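Long-range contacts in microcin B17-processing protein McbB (Escherichia coli str. K-12 substr. MG1655, PDB 6GRH), which is a zinc-binding component of the octameric microcin B17 synthetase, needed to process the inactive McbA precursor into the active DNA gyrase poison: residues G189-C195 / H286-C292; F194-E198 / Y225-L229; L174-R179 / W200-E204; L140-E146 / A167-Y173. All coordinates share one frame. Where two conformers were deposited one is given. Residue numbers count along the deposited sequence, not the author numbering.

Interaction 1 of 4, residues G189-C195 / H286-C292. With ZN (zinc ion), chain F.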
# COMPACT_ATOMS: atom_id res chain seq x y z
N GLY B 189 -1.59 -10.07 -21.96
CA GLY B 189 -1.34 -8.65 -21.71
C GLY B 189 -0.77 -8.31 -20.33
O GLY B 189 -0.99 -7.20 -19.85
N THR B 190 -0.05 -9.26 -19.71
CA THR B 190 0.48 -9.09 -18.36
C THR B 190 1.85 -8.38 -18.37
O THR B 190 2.54 -8.41 -19.39
CB THR B 190 0.64 -10.44 -17.63
OG1 THR B 190 1.46 -11.31 -18.39
CG2 THR B 190 -0.70 -11.11 -17.40
N PRO B 191 2.24 -7.75 -17.24
CA PRO B 191 3.48 -6.98 -17.19
C PRO B 191 4.73 -7.80 -17.34
O PRO B 191 4.83 -8.88 -16.80
CB PRO B 191 3.45 -6.31 -15.80
CG PRO B 191 2.02 -6.28 -15.42
CD PRO B 191 1.46 -7.57 -15.99
N CYS B 192 5.70 -7.21 -18.03
CA CYS B 192 6.95 -7.82 -18.34
C CYS B 192 7.97 -7.64 -17.21
O CYS B 192 7.67 -7.05 -16.19
CB CYS B 192 7.45 -7.24 -19.65
SG CYS B 192 8.31 -5.65 -19.50
N HIS B 193 9.15 -8.21 -17.39
CA HIS B 193 10.24 -8.05 -16.44
C HIS B 193 10.56 -6.60 -16.06
O HIS B 193 10.82 -6.29 -14.90
CB HIS B 193 11.51 -8.62 -17.01
CG HIS B 193 12.72 -8.28 -16.22
ND1 HIS B 193 12.93 -8.78 -14.96
CD2 HIS B 193 13.78 -7.49 -16.52
CE1 HIS B 193 14.09 -8.30 -14.51
NE2 HIS B 193 14.62 -7.53 -15.43
N PHE B 194 10.58 -5.72 -17.05
CA PHE B 194 10.97 -4.32 -16.82
C PHE B 194 9.91 -3.61 -15.96
O PHE B 194 10.24 -2.80 -15.09
CB PHE B 194 11.32 -3.63 -18.15
CG PHE B 194 12.53 -4.24 -18.79
CD1 PHE B 194 13.79 -4.06 -18.22
CD2 PHE B 194 12.40 -5.10 -19.87
CE1 PHE B 194 14.90 -4.69 -18.74
CE2 PHE B 194 13.52 -5.71 -20.43
CZ PHE B 194 14.77 -5.52 -19.86
N CYS B 195 8.64 -4.00 -16.13
CA CYS B 195 7.59 -3.55 -15.24
C CYS B 195 7.87 -3.93 -13.78
O CYS B 195 7.60 -3.14 -12.87
CB CYS B 195 6.22 -4.07 -15.68
SG CYS B 195 5.63 -3.37 -17.23
N HIS B 286 1.68 -2.35 -14.76
CA HIS B 286 2.51 -1.98 -15.92
C HIS B 286 3.24 -0.68 -15.60
O HIS B 286 2.65 0.25 -15.03
CB HIS B 286 1.66 -1.77 -17.16
CG HIS B 286 1.06 -3.02 -17.71
ND1 HIS B 286 -0.16 -3.50 -17.29
CD2 HIS B 286 1.51 -3.88 -18.64
CE1 HIS B 286 -0.43 -4.62 -17.95
NE2 HIS B 286 0.57 -4.87 -18.78
N TRP B 287 4.53 -0.63 -15.87
CA TRP B 287 5.29 0.58 -15.62
C TRP B 287 4.94 1.59 -16.71
O TRP B 287 4.87 1.25 -17.90
CB TRP B 287 6.77 0.27 -15.59
CG TRP B 287 7.64 1.44 -15.39
CD1 TRP B 287 7.48 2.45 -14.51
CD2 TRP B 287 8.88 1.68 -16.05
NE1 TRP B 287 8.54 3.31 -14.57
CE2 TRP B 287 9.42 2.85 -15.51
CE3 TRP B 287 9.60 0.99 -17.04
CZ2 TRP B 287 10.65 3.37 -15.94
CZ3 TRP B 287 10.82 1.51 -17.47
CH2 TRP B 287 11.33 2.69 -16.91
N GLN B 288 4.65 2.81 -16.29
CA GLN B 288 4.24 3.86 -17.22
C GLN B 288 5.19 4.08 -18.41
O GLN B 288 4.72 4.43 -19.50
CB GLN B 288 4.01 5.20 -16.49
CG GLN B 288 5.23 5.74 -15.76
CD GLN B 288 4.87 6.87 -14.83
OE1 GLN B 288 3.91 7.62 -15.07
NE2 GLN B 288 5.62 7.00 -13.74
N ALA B 289 6.51 3.93 -18.17
CA ALA B 289 7.49 4.12 -19.23
C ALA B 289 7.87 2.87 -20.00
O ALA B 289 8.76 2.95 -20.84
CB ALA B 289 8.75 4.76 -18.69
N CYS B 290 7.21 1.74 -19.74
CA CYS B 290 7.52 0.50 -20.44
C CYS B 290 6.72 0.39 -21.72
O CYS B 290 5.57 0.75 -21.76
CB CYS B 290 7.18 -0.71 -19.57
SG CYS B 290 7.90 -2.24 -20.21
N SER B 291 7.31 -0.20 -22.75
CA SER B 291 6.61 -0.40 -24.02
C SER B 291 6.07 -1.83 -24.24
O SER B 291 5.60 -2.13 -25.34
CB SER B 291 7.60 -0.07 -25.13
OG SER B 291 8.73 -0.91 -24.92
N CYS B 292 6.08 -2.69 -23.21
CA CYS B 292 5.60 -4.08 -23.40
C CYS B 292 4.15 -4.16 -23.90
O CYS B 292 3.81 -4.98 -24.74
CB CYS B 292 5.79 -4.96 -22.16
SG CYS B 292 4.98 -4.43 -20.63
ZN ZN F . 6.74 -3.96 -19.20
O HOH W 1 2.21 -6.36 -21.11

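Interaction 2 of 4, residues F194-E198 / Y225-L229. With ZN (zinc ion), chain F.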
# COMPACT_ATOMS: atom_id res chain seq x y z
N PHE B 194 10.58 -5.72 -17.05
CA PHE B 194 10.97 -4.32 -16.82
C PHE B 194 9.91 -3.61 -15.96
O PHE B 194 10.24 -2.80 -15.09
CB PHE B 194 11.32 -3.63 -18.15
CG PHE B 194 12.53 -4.24 -18.79
CD1 PHE B 194 13.79 -4.06 -18.22
CD2 PHE B 194 12.40 -5.10 -19.87
CE1 PHE B 194 14.90 -4.69 -18.74
CE2 PHE B 194 13.52 -5.71 -20.43
CZ PHE B 194 14.77 -5.52 -19.86
N CYS B 195 8.64 -4.00 -16.13
CA CYS B 195 7.59 -3.55 -15.24
C CYS B 195 7.87 -3.93 -13.78
O CYS B 195 7.60 -3.14 -12.87
CB CYS B 195 6.22 -4.07 -15.68
SG CYS B 195 5.63 -3.37 -17.23
N HIS B 196 8.42 -5.13 -13.57
CA HIS B 196 8.74 -5.65 -12.24
C HIS B 196 9.94 -4.97 -11.62
O HIS B 196 9.87 -4.45 -10.46
CB HIS B 196 8.93 -7.18 -12.27
CG HIS B 196 7.65 -7.92 -12.38
ND1 HIS B 196 6.99 -8.09 -13.58
CD2 HIS B 196 6.86 -8.47 -11.43
CE1 HIS B 196 5.87 -8.76 -13.36
NE2 HIS B 196 5.76 -8.99 -12.07
N ILE B 197 11.04 -4.94 -12.37
CA ILE B 197 12.30 -4.46 -11.82
C ILE B 197 12.22 -2.96 -11.46
O ILE B 197 12.77 -2.54 -10.46
CB ILE B 197 13.47 -4.77 -12.77
CG1 ILE B 197 14.80 -4.77 -12.01
CG2 ILE B 197 13.51 -3.80 -13.93
CD1 ILE B 197 15.84 -5.61 -12.70
N GLU B 198 11.45 -2.19 -12.23
CA GLU B 198 11.18 -0.78 -11.90
C GLU B 198 10.33 -0.61 -10.64
O GLU B 198 10.55 0.31 -9.85
CB GLU B 198 10.54 -0.07 -13.09
CG GLU B 198 11.52 0.06 -14.27
CD GLU B 198 12.73 0.93 -13.97
OE1 GLU B 198 12.59 1.86 -13.13
OE2 GLU B 198 13.81 0.70 -14.59
N TYR B 225 18.96 2.58 -21.88
CA TYR B 225 18.37 1.83 -20.77
C TYR B 225 19.16 0.57 -20.59
O TYR B 225 19.08 -0.34 -21.42
CB TYR B 225 16.89 1.49 -21.01
CG TYR B 225 16.21 0.87 -19.79
CD1 TYR B 225 16.28 -0.49 -19.54
CD2 TYR B 225 15.50 1.66 -18.87
CE1 TYR B 225 15.67 -1.06 -18.43
CE2 TYR B 225 14.88 1.10 -17.75
CZ TYR B 225 14.96 -0.27 -17.55
OH TYR B 225 14.37 -0.86 -16.43
N GLN B 226 19.97 0.53 -19.54
CA GLN B 226 20.68 -0.70 -19.21
C GLN B 226 21.10 -0.69 -17.75
O GLN B 226 21.36 0.39 -17.18
CB GLN B 226 21.87 -0.95 -20.14
CG GLN B 226 23.22 -0.35 -19.74
CD GLN B 226 24.20 -0.31 -20.90
OE1 GLN B 226 24.65 0.76 -21.31
NE2 GLN B 226 24.50 -1.48 -21.47
N MET B 227 21.16 -1.88 -17.16
CA MET B 227 21.60 -1.99 -15.78
C MET B 227 21.96 -3.39 -15.32
O MET B 227 21.53 -4.40 -15.88
CB MET B 227 20.51 -1.47 -14.87
CG MET B 227 19.15 -2.00 -15.25
SD MET B 227 18.17 -1.86 -13.78
CE MET B 227 16.62 -2.50 -14.41
N THR B 228 22.74 -3.38 -14.25
CA THR B 228 23.03 -4.54 -13.44
C THR B 228 22.37 -4.28 -12.09
O THR B 228 21.84 -3.19 -11.86
CB THR B 228 24.55 -4.69 -13.27
OG1 THR B 228 25.06 -3.50 -12.67
CG2 THR B 228 25.23 -4.89 -14.64
N LEU B 229 22.41 -5.26 -11.20
CA LEU B 229 21.72 -5.15 -9.90
C LEU B 229 22.64 -5.58 -8.77
O LEU B 229 23.22 -6.66 -8.86
CB LEU B 229 20.49 -6.04 -9.88
CG LEU B 229 19.38 -5.76 -10.88
CD1 LEU B 229 18.33 -6.86 -10.83
CD2 LEU B 229 18.76 -4.39 -10.65
ZN ZN F . 6.74 -3.96 -19.20

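Interaction 3 of 4, residues L174-R179 / W200-E204. With SO4 (sulfate ion), chain G.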
# COMPACT_ATOMS: atom_id res chain seq x y z
N LEU B 174 18.23 -9.48 -6.03
CA LEU B 174 18.29 -8.05 -5.81
C LEU B 174 18.46 -7.86 -4.32
O LEU B 174 17.60 -8.31 -3.56
CB LEU B 174 17.02 -7.35 -6.28
CG LEU B 174 16.88 -5.85 -5.95
CD1 LEU B 174 18.02 -5.06 -6.54
CD2 LEU B 174 15.53 -5.37 -6.45
N LYS B 175 19.59 -7.27 -3.96
CA LYS B 175 20.00 -7.03 -2.58
C LYS B 175 20.02 -8.34 -1.78
O LYS B 175 20.82 -9.21 -2.11
CB LYS B 175 19.12 -5.92 -1.97
CG LYS B 175 19.36 -4.59 -2.68
CD LYS B 175 18.69 -3.45 -1.94
CE LYS B 175 19.04 -2.10 -2.55
NZ LYS B 175 19.00 -1.05 -1.49
N GLU B 176 19.12 -8.52 -0.81
CA GLU B 176 19.07 -9.79 -0.06
C GLU B 176 17.87 -10.64 -0.47
O GLU B 176 17.46 -11.52 0.29
CB GLU B 176 19.03 -9.49 1.44
CG GLU B 176 20.27 -8.77 1.93
CD GLU B 176 20.19 -8.33 3.38
OE1 GLU B 176 19.10 -7.90 3.84
OE2 GLU B 176 21.24 -8.41 4.06
N SER B 177 17.29 -10.38 -1.65
CA SER B 177 16.13 -11.12 -2.10
C SER B 177 16.36 -11.93 -3.36
O SER B 177 17.21 -11.59 -4.21
CB SER B 177 14.95 -10.19 -2.35
OG SER B 177 15.18 -9.39 -3.50
N PHE B 178 15.57 -12.98 -3.47
CA PHE B 178 15.38 -13.72 -4.71
C PHE B 178 14.01 -13.29 -5.26
O PHE B 178 13.00 -13.34 -4.56
CB PHE B 178 15.46 -15.21 -4.43
CG PHE B 178 15.25 -16.08 -5.65
CD1 PHE B 178 15.97 -15.86 -6.81
CD2 PHE B 178 14.31 -17.09 -5.63
CE1 PHE B 178 15.77 -16.64 -7.93
CE2 PHE B 178 14.10 -17.89 -6.74
CZ PHE B 178 14.83 -17.66 -7.90
N ARG B 179 13.99 -12.84 -6.50
CA ARG B 179 12.78 -12.36 -7.15
C ARG B 179 12.34 -13.29 -8.25
O ARG B 179 13.15 -13.68 -9.09
CB ARG B 179 13.04 -10.99 -7.79
CG ARG B 179 13.49 -9.94 -6.81
CD ARG B 179 12.33 -9.51 -5.96
NE ARG B 179 12.76 -8.49 -5.00
CZ ARG B 179 11.94 -7.69 -4.31
NH1 ARG B 179 10.61 -7.74 -4.48
NH2 ARG B 179 12.47 -6.82 -3.48
N TRP B 200 10.43 -2.72 -8.08
CA TRP B 200 11.33 -3.03 -6.95
C TRP B 200 12.40 -1.95 -6.75
O TRP B 200 12.70 -1.59 -5.60
CB TRP B 200 12.01 -4.40 -7.09
CG TRP B 200 11.10 -5.56 -7.46
CD1 TRP B 200 11.41 -6.56 -8.32
CD2 TRP B 200 9.76 -5.82 -7.02
NE1 TRP B 200 10.37 -7.42 -8.44
CE2 TRP B 200 9.34 -7.00 -7.64
CE3 TRP B 200 8.88 -5.17 -6.13
CZ2 TRP B 200 8.08 -7.56 -7.44
CZ3 TRP B 200 7.62 -5.72 -5.92
CH2 TRP B 200 7.23 -6.90 -6.58
N LEU B 201 12.95 -1.41 -7.84
CA LEU B 201 13.94 -0.33 -7.71
C LEU B 201 13.37 0.94 -7.06
O LEU B 201 14.05 1.57 -6.24
CB LEU B 201 14.63 -0.03 -9.04
CG LEU B 201 15.50 -1.18 -9.55
CD1 LEU B 201 16.04 -0.83 -10.92
CD2 LEU B 201 16.65 -1.54 -8.64
N SER B 202 12.13 1.28 -7.42
CA SER B 202 11.37 2.36 -6.80
C SER B 202 11.15 2.15 -5.30
O SER B 202 11.44 3.03 -4.50
CB SER B 202 10.01 2.54 -7.49
OG SER B 202 9.03 1.59 -7.04
N ARG B 203 10.64 0.97 -4.93
CA ARG B 203 10.43 0.61 -3.51
C ARG B 203 11.73 0.67 -2.70
O ARG B 203 11.69 1.05 -1.52
CB ARG B 203 9.77 -0.76 -3.36
CG ARG B 203 9.74 -1.32 -1.92
CD ARG B 203 8.94 -2.61 -1.81
NE ARG B 203 7.52 -2.35 -2.09
CZ ARG B 203 6.64 -3.26 -2.52
NH1 ARG B 203 7.00 -4.52 -2.75
NH2 ARG B 203 5.38 -2.89 -2.75
N GLU B 204 12.87 0.32 -3.30
CA GLU B 204 14.17 0.37 -2.57
C GLU B 204 14.76 1.77 -2.37
O GLU B 204 15.69 1.94 -1.56
CB GLU B 204 15.22 -0.51 -3.25
CG GLU B 204 14.81 -1.97 -3.39
CD GLU B 204 14.98 -2.81 -2.14
OE1 GLU B 204 15.23 -2.28 -1.03
OE2 GLU B 204 14.86 -4.04 -2.28
S SO4 G . 5.72 0.92 -1.97
O1 SO4 G . 6.43 0.40 -0.78
O2 SO4 G . 5.23 2.30 -1.74
O3 SO4 G . 6.68 0.97 -3.10
O4 SO4 G . 4.58 0.04 -2.25
O HOH W 2 15.21 -6.45 -2.86
O HOH W 3 9.70 -5.71 -2.35

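Interaction 4 of 4, residues L140-E146 / A167-Y173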
# COMPACT_ATOMS: atom_id res chain seq x y z
N LEU B 140 6.48 -22.08 -22.05
CA LEU B 140 6.86 -21.18 -20.96
C LEU B 140 8.39 -21.11 -20.88
O LEU B 140 9.06 -22.14 -20.73
CB LEU B 140 6.29 -21.65 -19.63
CG LEU B 140 6.60 -20.86 -18.35
CD1 LEU B 140 6.03 -19.45 -18.42
CD2 LEU B 140 6.05 -21.59 -17.15
N ILE B 141 8.95 -19.92 -21.02
CA ILE B 141 10.38 -19.73 -20.92
C ILE B 141 10.72 -19.16 -19.55
O ILE B 141 10.33 -18.02 -19.22
CB ILE B 141 10.89 -18.78 -22.04
CG1 ILE B 141 10.51 -19.33 -23.42
CG2 ILE B 141 12.39 -18.55 -21.89
CD1 ILE B 141 10.89 -18.43 -24.58
N TRP B 142 11.46 -19.95 -18.76
CA TRP B 142 11.97 -19.50 -17.48
C TRP B 142 13.41 -19.03 -17.67
O TRP B 142 14.28 -19.82 -18.01
CB TRP B 142 11.93 -20.62 -16.43
CG TRP B 142 12.14 -20.08 -15.04
CD1 TRP B 142 13.26 -19.41 -14.59
CD2 TRP B 142 11.24 -20.12 -13.94
NE1 TRP B 142 13.10 -19.06 -13.28
CE2 TRP B 142 11.86 -19.45 -12.86
CE3 TRP B 142 9.96 -20.65 -13.76
CZ2 TRP B 142 11.25 -19.29 -11.61
CZ3 TRP B 142 9.34 -20.50 -12.53
CH2 TRP B 142 10.00 -19.82 -11.47
N LEU B 143 13.66 -17.73 -17.46
CA LEU B 143 15.01 -17.18 -17.54
C LEU B 143 15.54 -16.92 -16.13
O LEU B 143 14.99 -16.09 -15.44
CB LEU B 143 15.00 -15.90 -18.35
CG LEU B 143 16.28 -15.07 -18.45
CD1 LEU B 143 17.44 -15.84 -19.06
CD2 LEU B 143 15.97 -13.81 -19.27
N HIS B 144 16.60 -17.63 -15.74
CA HIS B 144 17.15 -17.50 -14.40
C HIS B 144 18.57 -16.97 -14.52
O HIS B 144 19.40 -17.60 -15.16
CB HIS B 144 17.13 -18.84 -13.66
CG HIS B 144 17.82 -18.81 -12.34
ND1 HIS B 144 17.29 -18.16 -11.25
CD2 HIS B 144 19.02 -19.27 -11.96
CE1 HIS B 144 18.13 -18.27 -10.24
NE2 HIS B 144 19.17 -18.97 -10.63
N LEU B 145 18.83 -15.83 -13.87
CA LEU B 145 20.14 -15.18 -13.89
C LEU B 145 20.73 -14.97 -12.50
O LEU B 145 20.11 -14.30 -11.66
CB LEU B 145 20.03 -13.82 -14.59
CG LEU B 145 19.59 -13.88 -16.05
CD1 LEU B 145 19.42 -12.48 -16.62
CD2 LEU B 145 20.60 -14.66 -16.88
N GLU B 146 21.91 -15.54 -12.24
CA GLU B 146 22.75 -15.15 -11.10
C GLU B 146 23.48 -13.84 -11.37
O GLU B 146 23.57 -12.98 -10.49
CB GLU B 146 23.76 -16.24 -10.74
CG GLU B 146 23.14 -17.35 -9.93
CD GLU B 146 24.11 -18.29 -9.22
OE1 GLU B 146 25.32 -18.00 -9.07
OE2 GLU B 146 23.59 -19.32 -8.77
N ALA B 167 5.14 -17.54 -23.13
CA ALA B 167 5.16 -16.73 -21.92
C ALA B 167 6.54 -16.83 -21.30
O ALA B 167 7.31 -17.73 -21.62
CB ALA B 167 4.09 -17.17 -20.93
N PHE B 168 6.86 -15.87 -20.44
CA PHE B 168 8.15 -15.79 -19.80
C PHE B 168 7.99 -15.65 -18.30
O PHE B 168 7.03 -14.98 -17.83
CB PHE B 168 8.94 -14.56 -20.26
CG PHE B 168 9.11 -14.44 -21.74
CD1 PHE B 168 8.07 -13.93 -22.53
CD2 PHE B 168 10.28 -14.80 -22.34
CE1 PHE B 168 8.22 -13.78 -23.90
CE2 PHE B 168 10.45 -14.66 -23.71
CZ PHE B 168 9.42 -14.14 -24.49
N ILE B 169 8.95 -16.22 -17.57
CA ILE B 169 9.16 -15.93 -16.16
C ILE B 169 10.62 -15.61 -16.05
O ILE B 169 11.42 -16.21 -16.76
CB ILE B 169 8.80 -17.13 -15.27
CG1 ILE B 169 7.29 -17.30 -15.29
CG2 ILE B 169 9.29 -16.93 -13.83
CD1 ILE B 169 6.82 -18.63 -14.78
N GLN B 170 10.96 -14.63 -15.24
CA GLN B 170 12.33 -14.23 -15.01
C GLN B 170 12.62 -14.31 -13.54
O GLN B 170 11.81 -13.85 -12.73
CB GLN B 170 12.60 -12.80 -15.46
CG GLN B 170 12.26 -12.47 -16.90
CD GLN B 170 10.78 -12.24 -17.19
OE1 GLN B 170 10.33 -12.54 -18.29
NE2 GLN B 170 10.05 -11.66 -16.27
N SER B 171 13.80 -14.83 -13.21
CA SER B 171 14.24 -14.88 -11.82
C SER B 171 15.68 -14.41 -11.68
O SER B 171 16.49 -14.57 -12.57
CB SER B 171 14.00 -16.27 -11.21
OG SER B 171 14.79 -17.26 -11.83
N TYR B 172 15.97 -13.75 -10.57
CA TYR B 172 17.20 -12.98 -10.40
C TYR B 172 17.26 -12.52 -8.93
O TYR B 172 16.29 -12.71 -8.18
CB TYR B 172 17.24 -11.76 -11.38
CG TYR B 172 16.03 -10.89 -11.28
CD1 TYR B 172 14.86 -11.21 -11.96
CD2 TYR B 172 16.01 -9.80 -10.42
CE1 TYR B 172 13.73 -10.44 -11.84
CE2 TYR B 172 14.88 -9.02 -10.29
CZ TYR B 172 13.75 -9.34 -10.99
OH TYR B 172 12.62 -8.61 -10.83
N TYR B 173 18.38 -11.95 -8.54
CA TYR B 173 18.64 -11.56 -7.18
C TYR B 173 18.77 -10.05 -7.09
O TYR B 173 19.32 -9.42 -7.96
CB TYR B 173 19.89 -12.26 -6.65
CG TYR B 173 19.75 -13.77 -6.69
CD1 TYR B 173 19.25 -14.47 -5.59
CD2 TYR B 173 20.07 -14.49 -7.84
CE1 TYR B 173 19.11 -15.86 -5.62
CE2 TYR B 173 19.93 -15.88 -7.90
CZ TYR B 173 19.44 -16.56 -6.78
OH TYR B 173 19.29 -17.93 -6.84
O HOH W 4 20.92 -19.34 -8.51
O HOH W 5 20.58 -11.92 -10.53

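Interaction 1 of 4, residues G189-C195 / H286-C292
A zinc site can join two distant pieces of chain with little help from secondary structure, and this buried metal-centred contact does so: the turn entering helix 193-204 meets the irregular C-terminal loop 286-292. Four thiolates share the metal, Cys192 SG, Cys195 SG, Cys290 SG and Cys292 SG each lying 2.3 Å from ZN. Because Cys192 is the N-cap residue, Cys195 follows in the first turn of the helix. Second-shell hydrogen bonds from the backbone temper the sulfur charge: Trp287 N donates to Cys195 SG (3.3 Å) and Cys292 N to Cys290 SG (3.5 Å). Beside the metal, Pro191 CG sits squarely over the His286 ring, 3.8 Å from its centroid, as a CH-pi contact, while His286 NE2 makes a weak hydrogen bond to Gly189 O (3.0 Å). That carbonyl also receives Gln251 of the McbC chain, so the site lies close to a subunit interface. Two paired cysteine motifs, CxxC and CxC, thus form a Cys4 zinc site.

Interaction 2 of 4, residues F194-E198 / Y225-L229
Ile197 occupies the apolar centre, facing the extended segment 225-229: Ile197 CG2 lies 3.4 Å from Met227 CE, and Ile197 CD1, 3.4 Å from Leu229 CD1, also touches Met227. Tyr225, Met227 and Leu229 alternate with residues directed away, so every second side chain of this non-helical segment faces the helix. On the helix, Phe194 and Ile197 are three residues apart and therefore fall on nearly the same side. This is the packing of an extended loop along one flank of a helix, joined by side chains alone, with no backbone hydrogen bond between the two segments. The loop precedes helix 236-254, and Met227 N is held in addition by Ser150 OG at the start of helix 150-160. Cys195, between the two apolar residues, turns the other way to bind zinc, so the same helical turn serves a metal site and a hydrophobic face. Farther out, the Phe194 and Tyr225 rings meet obliquely with planes at 85°, Phe194 CD1 being 3.5 Å from Tyr225 CE1. At the polar edge, Tyr225 OH donates a very short hydrogen bond of 2.5 Å to Glu198 OE2, whose bent side chain brings the carboxylate to the phenol.

Interaction 3 of 4, residues L174-R179 / W200-E204
Arg179 lays its guanidinium flat on the indole of Trp200, the planes inclined by 26° and Arg179 CZ 4.0 Å from the centroid of the five-membered ring. Cation-pi attraction is combined here with a CH-pi contact, since Arg179 CD also lies over that ring, 4.0 Å from its centroid. Stacking leaves the edge of the guanidinium available for polar partners in its plane. Arg179 NE donates to Ser177 OG (3.0 Å), and Ser177 OG in turn donates to Leu174 O (2.7 Å), so the type II' turn from Leu174 to Ser177 is linked to the arginine through Ser177 OG. Toward Glu204 the electrostatics are looser: Arg179 NH2 and Glu204 OE2 form a long salt bridge of 3.9 Å, bridged by water 2, and Lys175 NZ makes another long one, 4.0 Å, to Glu204 OE1. One carboxylate thereby links two basic residues in a salt-bridge network. Next to the charged group, Leu174 CD2 packs on Trp200 CB at 3.7 Å. Trp200 and Glu204 are one helical turn apart, so ring and carboxylate face the hairpin together. In the fold, the C-terminal part of helix 193-204 rests against the hairpin of strands 167-174 and 177-180, with Trp200 also touching Tyr172 of the first strand and Ser269 and Ser271 of the adjoining strand 269-273.

Interaction 4 of 4, residues L140-E146 / A167-Y173
Ala167 opens the second strand: Ala167 O accepts Ile141 N (2.8 Å), setting the parallel register with strand 139-144. Phe168 turns to the sheet face shared with Ile141 and Leu143, where Phe168 CE2 lies 3.9 Å from Ile141 CD1 beneath helix 150-160, the connecting helix of this beta-alpha-beta crossover. Ile169 uses both backbone groups, its N donating to Ile141 O and its O accepting Leu143 N, each at 2.8 Å; on the other face, where helix 236-254 packs on Trp142 and Ile169, Ile169 CG2 sits over the six-membered ring of Trp142, 3.5 Å from its centroid, a CH-pi contact. Gln170 returns to the face covered by helix 150-160, its amide bonded to Tyr157 and Asp181. Ser171 repeats the backbone pattern, its N donating to Leu143 O (2.8 Å) and its O accepting Leu145 N (3.0 Å), while Ser171 OG accepts Trp142 NE1 (2.9 Å) and hydrogen-bonds His144 ND1 (2.7 Å). Tyr172 directs its hydroxyl to Asp181, and Tyr173 OH, bonded to Ser242, shares water 4 with His144 NE2 and Glu146 OE2. Regular backbone pairing thus fixes the strands, while one serine hydroxyl satisfies two ring nitrogens inside a buried interface that would otherwise pay for their desolvation.

In the fold
From the N terminus, interaction 4 closes first, completing the beta-alpha-beta unit of the seven-stranded mixed sheet before any other contact opens. The chain then turns back at Leu174, and interaction 3 begins on the hairpin that follows; Arg179 N probably hydrogen-bonds Tyr172 O, coupling it to interaction 4. The remaining three contacts all use helix 193-204. Interactions 1 and 2 open there, sharing Phe194 and Cys195, and both cross interaction 3, which closes at the end of that helix. Interaction 2 closes next, bringing in the loop before helix 236-254, and interaction 1 last, its two segments 91 residues apart. These three share one side of the chain's centre, tying helix to hairpin, loop and C-terminal segment.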